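Local coordinates for protein-S-isoprenylcysteine O-methyltransferase (Tribolium castaneum, PDB 5V7P), which methylates the C-terminal isoprenylcysteine of prenylated proteins in the endoplasmic reticulum membrane, using S-adenosyl-L-methionine as methyl donor, at residues 45-48 against 49-53; 102-105 against 106-110; 130-133 against 134-138; 221-224 against 225-228; 241-244 against 245-248. All blocks are in the same frame, centred on the assembly; numbering follows the deposited sequence.

From the N terminus, the five contacts follow one another in series, none nesting in or crossing another. Each is local, joining side chains a helical turn apart, so none closes a long loop. Contact 1 lies on the outlying helix 35-56, contact 2 deep in helix 90-113 and contact 3 on helix 129-148. Contact 4 ends helix 210-225, and contact 5 lies on helix 231-258, which follows it. Contacts 3 and 4 meet directly, Asn228 ND2 lying 3.1 Å from Ser138 O, and share one bound lipid. Contacts 1 and 5 are farthest apart, their centres about 40 Å from each other on opposite sides of the chain's centre.

Contact 1. Residues 45-48 against 49-53; sequences YAVN and VYFFL. With MPG ([(Z)-octadec-9-enyl] (2R)-2,3-bis(oxidanyl)propanoate), chain Z.
Val47 and Phe51 lie side by side on one turn of the transmembrane α-helix 35-56, pointing the same way, and Val47 CG1 sits at the rim of the phenyl ring, in its plane, 3.8 Å from Phe51 CD2. CG1 is there because it stands anti to the backbone N of Val47 (chi1 174°), while a face of the same ring is covered by Tyr50 CD1 over its centre. One step round the helix, Phe52 turns the edge of its own ring to the preceding turn, bringing CD2 to 3.1 Å from Asn48 O. Tyr45 leans outward instead, and its ring meets the bound octadecenyl ester: the lipid atom C4 lies over one face, offset toward the rim, while Tyr45 OH is 3.3 Å from the lipid atom C1. With the phenol ring replaced by an alanine, this part of the lipid would probably lose the flat surface beside it and be freer to shift. Phe20 and Ile23 of helix 4-29 touch Tyr45 as well, and Asn27 OD1 holds the lipid by a hydrogen bond. On another side of the helix, Tyr50 meets Phe62 edge-to-face and Leu53 packs on helix 59-84. Beneath the side chains runs the regular i to i+4 ladder, from Val49 N to Tyr45 O through to Phe52 N, which reaches Asn48 O at 2.9 Å. Val49 sets its two methyls against the carbonyl oxygens of the turn before: CG1 is 3.3 Å from Tyr45 O, and CG2 is 3.1 Å from Ala46 O.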
# COMPACT_ATOMS: atom_id res chain seq x y z
N TYR A 45 29.46 4.65 1.27
CA TYR A 45 29.10 4.49 -0.14
C TYR A 45 27.64 4.81 -0.40
O TYR A 45 27.29 5.19 -1.53
CB TYR A 45 29.43 3.07 -0.60
CG TYR A 45 30.89 2.88 -0.95
CD1 TYR A 45 31.44 3.52 -2.06
CD2 TYR A 45 31.72 2.08 -0.18
CE1 TYR A 45 32.77 3.37 -2.38
CE2 TYR A 45 33.05 1.92 -0.50
CZ TYR A 45 33.57 2.57 -1.60
OH TYR A 45 34.90 2.41 -1.93
N ALA A 46 26.78 4.69 0.61
CA ALA A 46 25.40 5.15 0.45
C ALA A 46 25.37 6.65 0.16
O ALA A 46 24.52 7.12 -0.61
CB ALA A 46 24.59 4.84 1.71
N VAL A 47 26.28 7.41 0.76
CA VAL A 47 26.39 8.83 0.45
C VAL A 47 26.84 9.03 -0.98
O VAL A 47 26.36 9.93 -1.69
CB VAL A 47 27.33 9.52 1.45
CG1 VAL A 47 27.58 10.97 1.06
CG2 VAL A 47 26.76 9.44 2.86
N ASN A 48 27.77 8.20 -1.45
CA ASN A 48 28.30 8.35 -2.80
C ASN A 48 27.22 8.07 -3.85
O ASN A 48 27.14 8.78 -4.86
CB ASN A 48 29.50 7.44 -3.01
CG ASN A 48 30.73 7.93 -2.28
OD1 ASN A 48 30.99 7.55 -1.13
ND2 ASN A 48 31.51 8.78 -2.93
N VAL A 49 26.39 7.06 -3.63
CA VAL A 49 25.34 6.76 -4.60
C VAL A 49 24.28 7.86 -4.58
O VAL A 49 23.72 8.21 -5.62
CB VAL A 49 24.71 5.38 -4.34
CG1 VAL A 49 25.79 4.30 -4.31
CG2 VAL A 49 23.91 5.35 -3.05
N TYR A 50 24.01 8.44 -3.40
CA TYR A 50 23.03 9.51 -3.32
C TYR A 50 23.45 10.71 -4.17
O TYR A 50 22.61 11.32 -4.85
CB TYR A 50 22.84 9.94 -1.87
CG TYR A 50 21.86 11.09 -1.69
CD1 TYR A 50 22.30 12.41 -1.74
CD2 TYR A 50 20.51 10.85 -1.46
CE1 TYR A 50 21.42 13.46 -1.58
CE2 TYR A 50 19.62 11.90 -1.30
CZ TYR A 50 20.08 13.20 -1.36
OH TYR A 50 19.20 14.25 -1.20
N PHE A 51 24.73 11.05 -4.16
CA PHE A 51 25.20 12.24 -4.87
C PHE A 51 25.51 11.97 -6.33
O PHE A 51 25.36 12.87 -7.16
CB PHE A 51 26.44 12.81 -4.17
CG PHE A 51 26.11 13.68 -2.99
CD1 PHE A 51 25.60 14.96 -3.17
CD2 PHE A 51 26.29 13.22 -1.69
CE1 PHE A 51 25.29 15.76 -2.09
CE2 PHE A 51 25.98 14.01 -0.61
CZ PHE A 51 25.48 15.28 -0.80
N PHE A 52 25.94 10.75 -6.68
CA PHE A 52 26.10 10.42 -8.09
C PHE A 52 24.75 10.37 -8.80
O PHE A 52 24.64 10.76 -9.97
CB PHE A 52 26.82 9.08 -8.24
CG PHE A 52 28.32 9.20 -8.29
CD1 PHE A 52 28.95 9.71 -9.42
CD2 PHE A 52 29.10 8.81 -7.21
CE1 PHE A 52 30.33 9.82 -9.47
CE2 PHE A 52 30.48 8.92 -7.26
CZ PHE A 52 31.09 9.43 -8.39
N LEU A 53 23.71 9.91 -8.10
CA LEU A 53 22.38 9.85 -8.71
C LEU A 53 21.78 11.25 -8.85
O LEU A 53 21.19 11.57 -9.88
CB LEU A 53 21.46 8.95 -7.90
CG LEU A 53 21.75 7.44 -7.93
CD1 LEU A 53 20.76 6.70 -7.04
CD2 LEU A 53 21.70 6.89 -9.34
C2 MPG Z . 34.61 -0.75 -3.27
C3 MPG Z . 33.25 -1.23 -3.76
C4 MPG Z . 32.59 -0.13 -4.59
C5 MPG Z . 33.23 -0.09 -5.97
C6 MPG Z . 32.26 0.51 -6.98
C7 MPG Z . 32.18 -0.39 -8.21
C8 MPG Z . 31.45 -1.69 -7.85
C9 MPG Z . 31.45 -2.62 -9.06
C10 MPG Z . 30.58 -2.43 -10.03
C11 MPG Z . 29.58 -1.29 -9.97
O1 MPG Z . 35.44 -1.98 -1.41
C1 MPG Z . 34.68 -0.86 -1.75
CXD MPG Z . 36.31 -0.86 0.69
O2 MPG Z . 37.56 -0.56 1.25
C21 MPG Z . 35.48 -1.63 1.70
O3 MPG Z . 34.70 -2.60 1.04
O4 MPG Z . 37.61 -2.09 -0.85
CX3 MPG Z . 36.53 -1.69 -0.57

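Contact 2. Residues 102-105 against 106-110; sequences FHYS and EFLAI
Phe102 and Glu106 both swing CG away from the backbone N to the far side of the CA–CB bond, and they run side by side; a bend at chi2 of Glu106 (78°) then folds its carboxylate back over the phenyl ring. OE2 ends up above one face of that ring, 4.1 Å from Phe102 CZ and equally far from CE1, with ring and carboxylate planes only 24° apart. The partners of the acid lie beyond the turn: OE1 is hydrogen-bonded to His186 NE2, and OE2 forms salt bridges to Arg173 and to Lys174, whose charge also makes a cation-pi contact with Phe102. This charged cluster sits beside the cofactor site, the nearest side-chain atoms of Glu106 and Ser211, which binds S-adenosyl-L-methionine, being about 7 Å apart. Elsewhere on the turn, the phenol of Tyr104 reaches forward to the two methyls of Leu108: Tyr104 OH is 4.0 Å from Leu108 CD1, and Tyr104 CE2 is 4.1 Å from Leu108 CD2. His103 carries Phe102 CD2 over the centre of its imidazole, its ND1 bonding Phe123 O, as Ser105 OG bonds Leu101 O. Leu108 N reaches Tyr104 O at 2.9 Å and Ala109 N reaches Ser105 O at the same length, whereas the bond from Phe107 N to His103 O is weak. In the fold, this buried turn of helix 90-113 faces helix 156-180 through Phe102, Ser105 and Glu106, while Tyr104 and Phe107 pack against helices 4-29 and 59-84.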
# COMPACT_ATOMS: atom_id res chain seq x y z
N PHE A 102 9.53 -6.83 -2.28
CA PHE A 102 8.11 -6.52 -2.39
C PHE A 102 7.91 -5.10 -2.92
O PHE A 102 7.19 -4.89 -3.90
CB PHE A 102 7.42 -6.68 -1.04
CG PHE A 102 5.99 -6.21 -1.04
CD1 PHE A 102 4.97 -7.08 -1.39
CD2 PHE A 102 5.67 -4.91 -0.70
CE1 PHE A 102 3.66 -6.66 -1.41
CE2 PHE A 102 4.36 -4.48 -0.71
CZ PHE A 102 3.35 -5.35 -1.06
N HIS A 103 8.53 -4.12 -2.27
CA HIS A 103 8.27 -2.72 -2.61
C HIS A 103 8.80 -2.38 -3.99
O HIS A 103 8.17 -1.61 -4.73
CB HIS A 103 8.86 -1.80 -1.55
CG HIS A 103 8.14 -1.85 -0.24
ND1 HIS A 103 6.89 -1.28 -0.05
CD2 HIS A 103 8.48 -2.41 0.95
CE1 HIS A 103 6.50 -1.49 1.19
NE2 HIS A 103 7.44 -2.16 1.82
N TYR A 104 9.96 -2.93 -4.37
CA TYR A 104 10.50 -2.62 -5.69
C TYR A 104 9.70 -3.30 -6.79
O TYR A 104 9.27 -2.65 -7.75
CB TYR A 104 11.97 -3.02 -5.80
CG TYR A 104 12.44 -2.87 -7.22
CD1 TYR A 104 12.57 -1.61 -7.80
CD2 TYR A 104 12.72 -3.98 -8.01
CE1 TYR A 104 12.98 -1.46 -9.10
CE2 TYR A 104 13.13 -3.84 -9.32
CZ TYR A 104 13.25 -2.57 -9.86
OH TYR A 104 13.66 -2.42 -11.16
N SER A 105 9.51 -4.62 -6.68
CA SER A 105 8.74 -5.34 -7.68
C SER A 105 7.34 -4.75 -7.83
O SER A 105 6.75 -4.83 -8.91
CB SER A 105 8.66 -6.82 -7.32
OG SER A 105 8.06 -7.00 -6.05
N GLU A 106 6.81 -4.16 -6.76
CA GLU A 106 5.52 -3.47 -6.86
C GLU A 106 5.61 -2.28 -7.80
O GLU A 106 4.70 -2.05 -8.61
CB GLU A 106 5.08 -3.02 -5.47
CG GLU A 106 3.63 -2.59 -5.39
CD GLU A 106 2.67 -3.76 -5.35
OE1 GLU A 106 1.45 -3.53 -5.55
OE2 GLU A 106 3.12 -4.90 -5.12
N PHE A 107 6.70 -1.51 -7.72
CA PHE A 107 6.92 -0.41 -8.65
C PHE A 107 7.10 -0.93 -10.07
O PHE A 107 6.52 -0.39 -11.02
CB PHE A 107 8.14 0.40 -8.22
CG PHE A 107 8.45 1.56 -9.12
CD1 PHE A 107 9.19 1.38 -10.28
CD2 PHE A 107 8.00 2.84 -8.82
CE1 PHE A 107 9.48 2.45 -11.11
CE2 PHE A 107 8.29 3.90 -9.64
CZ PHE A 107 9.03 3.71 -10.79
N LEU A 108 7.91 -1.98 -10.24
CA LEU A 108 8.18 -2.49 -11.58
C LEU A 108 6.91 -3.02 -12.23
O LEU A 108 6.69 -2.82 -13.43
CB LEU A 108 9.26 -3.57 -11.51
CG LEU A 108 9.90 -4.02 -12.82
CD1 LEU A 108 10.54 -2.85 -13.55
CD2 LEU A 108 10.94 -5.10 -12.54
N ALA A 109 6.07 -3.70 -11.45
CA ALA A 109 4.81 -4.22 -11.99
C ALA A 109 3.96 -3.09 -12.56
O ALA A 109 3.43 -3.19 -13.67
CB ALA A 109 4.05 -4.99 -10.91
N ILE A 110 3.81 -1.99 -11.80
CA ILE A 110 3.03 -0.86 -12.28
C ILE A 110 3.69 -0.23 -13.50
O ILE A 110 3.01 0.18 -14.45
CB ILE A 110 2.82 0.16 -11.15
CG1 ILE A 110 2.02 -0.45 -10.00
CG2 ILE A 110 2.14 1.43 -11.67
CD1 ILE A 110 0.66 -1.03 -10.39

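Contact 3. Residues 130-133 against 134-138; sequences QYTI and AAVSS. With MPG ([(Z)-octadec-9-enyl] (2R)-2,3-bis(oxidanyl)propanoate), chain B.
Thr132 lays its methyl against Val136 one turn further on, CG2 to CG2 at 4.2 Å, and Val136 CG2 also comes within 3.3 Å of Thr132 O. The hydroxyl of Thr132 turns back to bond Ser128 O. Tyr131 faces the bound octadecenyl ester: a chi1 of 180° swings the ring clear of the helix, and the lipid atom C1 lies over one face, 3.5 Å from Tyr131 CZ. Ala134 CB touches C2, next to C1, and further along the chain C12 runs past Tyr131 CE2. In the next turn, two serines fold their hydroxyls onto carbonyls. Ser137 OG donates to Ala134 O at 2.7 Å from above the carbonyl plane, and Ser138 OG donates to Ala135 O at 2.8 Å. Ser138 N reaches Ala134 O from the same face as Ser137 OG, and the hydroxyl of Tyr235 bonds this oxygen too. An aromatic side chain of another protein chain meets the Tyr131 ring edge-to-face. Helix 129-148 borders helix 231-258, where Ser138 packs on Cys231 and Tyr235, while Ser138 O weakly bonds Asn228 beyond the end of helix 210-225.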
# COMPACT_ATOMS: atom_id res chain seq x y z
N GLN A 130 0.56 5.05 12.01
CA GLN A 130 0.16 3.77 12.60
C GLN A 130 0.83 2.60 11.89
O GLN A 130 1.26 1.64 12.54
CB GLN A 130 -1.36 3.63 12.55
CG GLN A 130 -2.10 4.51 13.55
CD GLN A 130 -3.60 4.32 13.50
OE1 GLN A 130 -4.13 3.70 12.57
NE2 GLN A 130 -4.30 4.84 14.50
N TYR A 131 0.92 2.66 10.56
CA TYR A 131 1.59 1.61 9.81
C TYR A 131 3.07 1.55 10.13
O TYR A 131 3.65 0.46 10.26
CB TYR A 131 1.37 1.84 8.31
CG TYR A 131 2.01 0.83 7.39
CD1 TYR A 131 3.31 0.99 6.95
CD2 TYR A 131 1.30 -0.27 6.93
CE1 TYR A 131 3.90 0.09 6.10
CE2 TYR A 131 1.87 -1.18 6.07
CZ TYR A 131 3.17 -1.00 5.66
OH TYR A 131 3.76 -1.91 4.81
N THR A 132 3.72 2.71 10.25
CA THR A 132 5.14 2.74 10.58
C THR A 132 5.39 2.19 11.98
O THR A 132 6.37 1.48 12.21
CB THR A 132 5.68 4.17 10.46
OG1 THR A 132 5.55 4.61 9.10
CG2 THR A 132 7.15 4.25 10.87
N ILE A 133 4.51 2.52 12.93
CA ILE A 133 4.64 1.99 14.28
C ILE A 133 4.56 0.47 14.25
O ILE A 133 5.36 -0.23 14.87
CB ILE A 133 3.57 2.59 15.21
CG1 ILE A 133 3.92 4.06 15.51
CG2 ILE A 133 3.44 1.79 16.51
CD1 ILE A 133 2.86 4.80 16.31
N ALA A 134 3.58 -0.07 13.52
CA ALA A 134 3.45 -1.52 13.41
C ALA A 134 4.72 -2.14 12.86
O ALA A 134 5.17 -3.19 13.34
CB ALA A 134 2.25 -1.87 12.53
N ALA A 135 5.32 -1.51 11.84
CA ALA A 135 6.54 -2.04 11.26
C ALA A 135 7.69 -1.98 12.25
O ALA A 135 8.42 -2.97 12.44
CB ALA A 135 6.88 -1.28 9.98
N VAL A 136 7.89 -0.83 12.89
CA VAL A 136 8.96 -0.69 13.87
C VAL A 136 8.71 -1.63 15.05
O VAL A 136 9.65 -2.24 15.59
CB VAL A 136 9.08 0.77 14.34
CG1 VAL A 136 10.09 0.90 15.48
CG2 VAL A 136 9.47 1.67 13.18
N SER A 137 7.45 -1.78 15.46
CA SER A 137 7.15 -2.63 16.61
C SER A 137 7.52 -4.08 16.33
O SER A 137 7.81 -4.84 17.27
CB SER A 137 5.67 -2.52 16.98
OG SER A 137 4.86 -3.24 16.07
N SER A 138 7.52 -4.50 15.07
CA SER A 138 7.97 -5.85 14.74
C SER A 138 9.49 -5.95 14.78
O SER A 138 10.03 -7.03 15.01
CB SER A 138 7.44 -6.27 13.36
OG SER A 138 8.21 -5.71 12.31
C2 MPG B . 1.81 -3.88 9.30
C3 MPG B . 1.00 -5.09 8.85
C4 MPG B . 0.01 -4.72 7.75
C5 MPG B . -0.57 -5.99 7.16
C6 MPG B . -1.66 -5.62 6.17
C7 MPG B . -1.13 -4.86 4.96
C8 MPG B . -2.18 -3.83 4.59
C9 MPG B . -1.91 -3.33 3.17
C10 MPG B . -1.53 -2.10 2.90
C11 MPG B . -1.31 -1.02 3.96
C12 MPG B . -0.24 -0.06 3.48
C13 MPG B . -0.76 0.78 2.31
C14 MPG B . 0.44 1.32 1.55
C15 MPG B . -0.01 2.36 0.53
C16 MPG B . 0.80 3.64 0.68
O1 MPG B . 3.90 -4.05 8.19
C1 MPG B . 2.70 -3.35 8.17
CXD MPG B . 5.56 -5.35 6.83
O2 MPG B . 5.62 -6.74 6.62
C21 MPG B . 6.49 -4.98 7.99
O3 MPG B . 6.93 -6.13 8.64
O4 MPG B . 3.22 -5.39 6.51
CX3 MPG B . 4.12 -4.95 7.14

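Contact 4. Residues 221-224 against 225-228; sequences GTQI and ILIN. With MPG ([(Z)-octadec-9-enyl] (2R)-2,3-bis(oxidanyl)propanoate), chain B.
The side-chain amides of Gln223 and Asn228 meet with their planes 30° apart. Asn228 ND2 donates to Gln223 OE1 at 3.1 Å along a nearly straight bond (173°) that lies in the plane of the asparagine amide but comes to OE1 tilted from the glutamine plane. The other end of the glutamine amide turns to Thr222, its NE2 bonding OG1 at 3.3 Å, somewhat out of the amide plane. NE2 also lies 3.1 Å from O3 of the bound lipid. Leu226 runs alongside, its CD2 4.0 Å from Gln223 OE1. A bend at chi2 sets the glutamine amide between Thr222 and Asn228. A leucine in its place would probably leave Asn228 ND2 without the acceptor of its nearly straight bond and take from Thr222 OG1 one of its bonds, although Ser219 O would still hold that hydroxyl. Asn228 is gripped further by Lys153, whose NZ bonds OD1 as well as Leu226 O and Ile227 O. Ile225 sets its CG1 3.2 Å from Gly221 O and packs on helices 90-113 and 156-180. The last regular bond, from Leu226 N to Thr222 O, gives way to two that close the helix: Asn228 N to Gln223 O at 3.2 Å, nearly straight, and Ile227 N to Ile224 O at 3.0 Å, the latter from above the carbonyl plane. With Ile227 at positive phi (49°), this is a Schellman motif, the C-terminal cap that turns helix 210-225 into the short link to helix 231-258.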
# COMPACT_ATOMS: atom_id res chain seq x y z
N GLY A 221 3.12 -13.57 6.41
CA GLY A 221 4.34 -14.33 6.21
C GLY A 221 5.57 -13.62 6.76
O GLY A 221 6.45 -14.25 7.35
N THR A 222 5.64 -12.30 6.56
CA THR A 222 6.80 -11.55 7.04
C THR A 222 7.04 -11.78 8.52
O THR A 222 8.18 -11.91 8.96
CB THR A 222 6.63 -10.05 6.76
OG1 THR A 222 5.50 -9.55 7.49
CG2 THR A 222 6.43 -9.79 5.27
N GLN A 223 5.96 -11.83 9.31
CA GLN A 223 6.09 -12.05 10.74
C GLN A 223 6.34 -13.50 11.10
O GLN A 223 6.87 -13.78 12.18
CB GLN A 223 4.85 -11.52 11.46
CG GLN A 223 4.61 -10.04 11.23
CD GLN A 223 5.85 -9.22 11.51
OE1 GLN A 223 6.36 -9.21 12.63
NE2 GLN A 223 6.35 -8.54 10.48
N ILE A 224 5.96 -14.44 10.22
CA ILE A 224 6.38 -15.82 10.41
C ILE A 224 7.88 -15.95 10.16
O ILE A 224 8.58 -16.68 10.87
CB ILE A 224 5.57 -16.76 9.51
CG1 ILE A 224 4.08 -16.65 9.85
CG2 ILE A 224 6.06 -18.20 9.67
CD1 ILE A 224 3.16 -17.54 9.03
N ILE A 225 8.39 -15.22 9.16
CA ILE A 225 9.84 -15.17 8.96
C ILE A 225 10.52 -14.78 10.26
O ILE A 225 11.43 -15.47 10.74
CB ILE A 225 10.19 -14.20 7.82
CG1 ILE A 225 9.54 -14.65 6.51
CG2 ILE A 225 11.71 -14.08 7.66
CD1 ILE A 225 9.74 -13.70 5.35
N LEU A 226 10.07 -13.68 10.86
CA LEU A 226 10.66 -13.15 12.08
C LEU A 226 10.37 -14.00 13.31
O LEU A 226 10.98 -13.78 14.36
CB LEU A 226 10.14 -11.72 12.31
CG LEU A 226 11.04 -10.51 12.04
CD1 LEU A 226 12.14 -10.78 11.02
CD2 LEU A 226 10.18 -9.34 11.57
N ILE A 227 9.45 -14.97 13.21
CA ILE A 227 9.02 -15.74 14.37
C ILE A 227 8.67 -14.77 15.49
O ILE A 227 9.22 -14.86 16.60
CB ILE A 227 10.10 -16.76 14.80
CG1 ILE A 227 10.60 -17.55 13.58
CG2 ILE A 227 9.54 -17.70 15.87
CD1 ILE A 227 11.59 -18.66 13.89
N ASN A 228 7.77 -13.83 15.21
CA ASN A 228 7.29 -12.87 16.19
C ASN A 228 5.92 -13.33 16.68
O ASN A 228 4.91 -13.11 15.99
CB ASN A 228 7.20 -11.47 15.58
CG ASN A 228 8.55 -10.77 15.54
OD1 ASN A 228 9.46 -11.10 16.29
ND2 ASN A 228 8.67 -9.78 14.66
C2 MPG B . 1.81 -3.88 9.30
C3 MPG B . 1.00 -5.09 8.85
C4 MPG B . 0.01 -4.72 7.75
C5 MPG B . -0.57 -5.99 7.16
C6 MPG B . -1.66 -5.62 6.17
C7 MPG B . -1.13 -4.86 4.96
C8 MPG B . -2.18 -3.83 4.59
C9 MPG B . -1.91 -3.33 3.17
C10 MPG B . -1.53 -2.10 2.90
C11 MPG B . -1.31 -1.02 3.96
C12 MPG B . -0.24 -0.06 3.48
C13 MPG B . -0.76 0.78 2.31
C14 MPG B . 0.44 1.32 1.55
C15 MPG B . -0.01 2.36 0.53
C16 MPG B . 0.80 3.64 0.68
O1 MPG B . 3.90 -4.05 8.19
C1 MPG B . 2.70 -3.35 8.17
CXD MPG B . 5.56 -5.35 6.83
O2 MPG B . 5.62 -6.74 6.62
C21 MPG B . 6.49 -4.98 7.99
O3 MPG B . 6.93 -6.13 8.64
O4 MPG B . 3.22 -5.39 6.51
CX3 MPG B . 4.12 -4.95 7.14

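Contact 5. Residues 241-244 against 245-248; sequences MFFK and ERIY
Arg246 leaves the helix with CB 3.3 Å from Phe242 O and runs extended as far as NE, a chi1 of -170° carrying it alongside the phenyl ring of Phe242. Its CD lies 4.0 Å from Phe242 CE2 and also comes to the edge of the Phe243 ring, near its plane. NE beyond it is hydrogen-bonded to Tyr212 OH. At the tip, NH1 is 3.8 Å from Phe242 CZ, with ring and guanidinium planes 33° apart, while NH2 makes a weak bond to His186 O. The ring of Phe243 stacks on Tyr212, so Tyr212 meets both Phe243 and Arg246, one turn apart. One turn on, Ile247 folds over the carbonyl of Phe243, its CG1 3.1 Å from Phe243 O, and its CD1 lies 4.4 Å from Phe243 CB. Regular bonds carry the turn, Ile247 N reaching Phe243 O at 2.8 Å. Outward, Glu245 OE2 bonds the backbone of another protein chain. Here helix 231-258 probably passes from the membrane to its cytoplasmic side, at the cofactor site: Tyr212 binds S-adenosyl-L-methionine, the bound S-adenosyl-L-homocysteine and the Arg246 side chain are about 5 Å apart between nearest atoms, and Arg246 probably binds the substrate.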
# COMPACT_ATOMS: atom_id res chain seq x y z
N MET A 241 -8.94 -6.63 8.63
CA MET A 241 -9.94 -5.57 8.71
C MET A 241 -9.73 -4.52 7.63
O MET A 241 -10.71 -3.94 7.13
CB MET A 241 -9.94 -4.93 10.09
CG MET A 241 -8.75 -4.02 10.40
SD MET A 241 -9.06 -2.92 11.80
CE MET A 241 -10.35 -1.87 11.14
N PHE A 242 -8.48 -4.26 7.24
CA PHE A 242 -8.23 -3.27 6.20
C PHE A 242 -8.79 -3.73 4.86
O PHE A 242 -9.40 -2.94 4.13
CB PHE A 242 -6.74 -2.98 6.10
CG PHE A 242 -6.38 -2.01 5.00
CD1 PHE A 242 -6.57 -0.65 5.17
CD2 PHE A 242 -5.86 -2.47 3.80
CE1 PHE A 242 -6.25 0.24 4.16
CE2 PHE A 242 -5.54 -1.58 2.79
CZ PHE A 242 -5.73 -0.23 2.97
N PHE A 243 -8.59 -5.00 4.52
CA PHE A 243 -9.08 -5.51 3.25
C PHE A 243 -10.58 -5.75 3.26
O PHE A 243 -11.22 -5.68 2.21
CB PHE A 243 -8.33 -6.80 2.87
CG PHE A 243 -6.92 -6.57 2.40
CD1 PHE A 243 -6.66 -5.66 1.38
CD2 PHE A 243 -5.86 -7.24 2.98
CE1 PHE A 243 -5.37 -5.44 0.94
CE2 PHE A 243 -4.56 -7.03 2.54
CZ PHE A 243 -4.32 -6.13 1.52
N LYS A 244 -11.16 -6.01 4.43
CA LYS A 244 -12.62 -6.07 4.53
C LYS A 244 -13.23 -4.72 4.17
O LYS A 244 -14.14 -4.64 3.33
CB LYS A 244 -13.04 -6.49 5.93
CG LYS A 244 -14.55 -6.47 6.16
CD LYS A 244 -14.93 -6.99 7.53
CE LYS A 244 -16.44 -7.07 7.72
NZ LYS A 244 -17.04 -5.79 8.17
N GLU A 245 -12.75 -3.64 4.80
CA GLU A 245 -13.23 -2.31 4.45
C GLU A 245 -12.95 -1.99 2.99
O GLU A 245 -13.84 -1.55 2.26
CB GLU A 245 -12.58 -1.26 5.36
CG GLU A 245 -13.11 -1.24 6.78
CD GLU A 245 -12.54 -0.08 7.59
OE1 GLU A 245 -11.97 -0.34 8.67
OE2 GLU A 245 -12.66 1.08 7.14
N ARG A 246 -11.71 -2.21 2.55
CA ARG A 246 -11.33 -1.86 1.19
C ARG A 246 -12.17 -2.62 0.17
O ARG A 246 -12.70 -2.03 -0.78
CB ARG A 246 -9.84 -2.14 0.98
CG ARG A 246 -9.28 -1.60 -0.33
CD ARG A 246 -7.81 -1.92 -0.47
NE ARG A 246 -7.23 -1.37 -1.69
CZ ARG A 246 -6.60 -0.20 -1.78
NH1 ARG A 246 -6.45 0.58 -0.71
NH2 ARG A 246 -6.12 0.20 -2.95
N ILE A 247 -12.31 -3.94 0.36
CA ILE A 247 -13.07 -4.75 -0.59
C ILE A 247 -14.52 -4.30 -0.63
O ILE A 247 -15.15 -4.26 -1.69
CB ILE A 247 -12.94 -6.24 -0.23
CG1 ILE A 247 -11.56 -6.76 -0.65
CG2 ILE A 247 -14.05 -7.07 -0.89
CD1 ILE A 247 -11.25 -8.16 -0.17
N TYR A 248 -15.09 -3.97 0.54
CA TYR A 248 -16.51 -3.63 0.61
C TYR A 248 -16.82 -2.43 -0.27
O TYR A 248 -17.72 -2.47 -1.11
CB TYR A 248 -16.91 -3.37 2.06
CG TYR A 248 -18.40 -3.25 2.27
CD1 TYR A 248 -19.21 -4.38 2.30
CD2 TYR A 248 -19.00 -2.01 2.46
CE1 TYR A 248 -20.57 -4.28 2.50
CE2 TYR A 248 -20.36 -1.90 2.66
CZ TYR A 248 -21.14 -3.04 2.68
OH TYR A 248 -22.50 -2.94 2.88